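Side-chain contact in stage II sporulation E family protein (PDB 3RNR), which is of unknown function but belongs to the protein phosphatase 2C family and is probably a phosphatase that removes phosphate groups from proteins: residues R198-Q201 with D202-L206. Sequence-based numbering, arbitrary orientation.
Sequences RPYQ and DNATL
The Asp-Asn pair that leads into the last strand of this PP2C-type fold, Asp202 and Asn203, forms the two central residues of a type I beta turn, in which Gln201 and Ala204 meet as the end residues. The bond closing the turn runs from Ala204 N to Gln201 O at 3.0 Å, with an N-H...O angle of 158°.

Folding the chain back in this way brings Tyr200 against Ala204 and Leu206. Leu206 CD2 sits over the middle of the Tyr200 ring, 3.9 Å from the centroid and 4° off the normal, which qualifies as a CH-pi contact. The sister methyl Leu206 CD1 touches the phenol end, at CZ and, 3.7 Å away, Tyr200 OH. Ala204 CB approaches obliquely and reaches Tyr200 CD1 at 3.8 Å. The opposite face takes Arg198 CB, 3.8 Å above the Tyr200 ring plane but offset toward the rim. With CG set between the backbone N and the carbonyl carbon (chi1 48°), the Tyr200 ring lies between Leu206 CD2 and Arg198 CB. The hydroxyl is hydrogen-bonded to Glu194, which also forms a salt bridge with Arg198, while Leu161 and Val163 of strand 159-164 touch the Tyr200 side chain.

Two waters lie along the exposed side of the turn. One donates to Asp202 OD1 at 2.9 Å; its 2.5 Å approach to Tyr200 O is doubtfully short. The second accepts from Asp202 N at 3.0 Å and donates only weakly to Gln201 OE1.

Sequence and position are consistent with the C-terminal Asp-Asn motif of PP2C phosphatases, whose aspartate binds a metal in characterised relatives, whereas here Asp202 OD1 accepts from a water: a polar turn followed directly by a strand packed into the alpha-beta-alpha sandwich.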
# COMPACT_ATOMS: atom_id res chain seq x y z
N ARG B 198 -10.68 -18.17 12.81
CA ARG B 198 -9.80 -17.04 12.49
C ARG B 198 -8.93 -16.69 13.68
O ARG B 198 -9.43 -16.43 14.77
CB ARG B 198 -10.62 -15.79 12.17
CG ARG B 198 -11.49 -15.89 10.96
CD ARG B 198 -12.53 -14.79 10.96
NE ARG B 198 -13.43 -14.93 9.82
CZ ARG B 198 -14.60 -14.32 9.71
NH1 ARG B 198 -15.35 -14.50 8.64
NH2 ARG B 198 -15.02 -13.52 10.69
N PRO B 199 -7.60 -16.67 13.49
CA PRO B 199 -6.72 -16.43 14.63
C PRO B 199 -6.54 -14.94 14.91
O PRO B 199 -5.41 -14.47 15.01
CB PRO B 199 -5.40 -17.05 14.18
CG PRO B 199 -5.39 -16.85 12.71
CD PRO B 199 -6.85 -16.97 12.26
N TYR B 200 -7.64 -14.20 15.10
CA TYR B 200 -7.56 -12.76 15.33
C TYR B 200 -8.93 -12.18 15.65
O TYR B 200 -9.95 -12.83 15.41
CB TYR B 200 -6.96 -12.04 14.12
CG TYR B 200 -7.57 -12.41 12.78
CD1 TYR B 200 -8.81 -11.92 12.38
CD2 TYR B 200 -6.88 -13.24 11.89
CE1 TYR B 200 -9.36 -12.27 11.14
CE2 TYR B 200 -7.41 -13.59 10.66
CZ TYR B 200 -8.65 -13.11 10.29
OH TYR B 200 -9.17 -13.46 9.07
N GLN B 201 -8.94 -10.98 16.21
CA GLN B 201 -10.17 -10.39 16.71
C GLN B 201 -11.02 -9.92 15.54
O GLN B 201 -10.49 -9.68 14.46
CB GLN B 201 -9.87 -9.21 17.64
CG GLN B 201 -8.84 -9.49 18.73
CD GLN B 201 -9.23 -10.65 19.62
OE1 GLN B 201 -10.26 -10.61 20.29
NE2 GLN B 201 -8.40 -11.69 19.64
N ASP B 202 -12.32 -9.80 15.76
CA ASP B 202 -13.25 -9.28 14.75
C ASP B 202 -12.87 -7.91 14.21
O ASP B 202 -13.18 -7.56 13.07
CB ASP B 202 -14.67 -9.20 15.34
CG ASP B 202 -15.35 -10.55 15.41
OD1 ASP B 202 -14.84 -11.51 14.78
OD2 ASP B 202 -16.41 -10.66 16.08
N ASN B 203 -12.20 -7.11 15.03
CA ASN B 203 -11.80 -5.76 14.61
C ASN B 203 -10.37 -5.67 14.03
O ASN B 203 -9.83 -4.57 13.85
CB ASN B 203 -12.05 -4.71 15.71
CG ASN B 203 -11.22 -4.95 16.95
OD1 ASN B 203 -10.49 -5.94 17.04
ND2 ASN B 203 -11.32 -4.04 17.91
N ALA B 204 -9.74 -6.83 13.82
CA ALA B 204 -8.35 -6.87 13.36
C ALA B 204 -8.12 -6.11 12.06
O ALA B 204 -8.98 -6.07 11.19
CB ALA B 204 -7.88 -8.32 13.20
N THR B 205 -6.93 -5.53 11.93
CA THR B 205 -6.50 -4.95 10.66
C THR B 205 -5.70 -6.02 9.93
O THR B 205 -4.84 -6.67 10.53
CB THR B 205 -5.65 -3.67 10.88
OG1 THR B 205 -6.47 -2.65 11.46
CG2 THR B 205 -5.11 -3.15 9.57
N LEU B 206 -6.00 -6.22 8.64
CA LEU B 206 -5.47 -7.35 7.89
C LEU B 206 -4.90 -6.90 6.57
O LEU B 206 -5.43 -5.99 5.93
CB LEU B 206 -6.59 -8.36 7.59
CG LEU B 206 -7.36 -9.02 8.73
CD1 LEU B 206 -8.41 -9.97 8.16
CD2 LEU B 206 -6.41 -9.77 9.67
O HOH W 1 -12.23 -12.77 14.39
O HOH W 2 -13.21 -10.65 18.47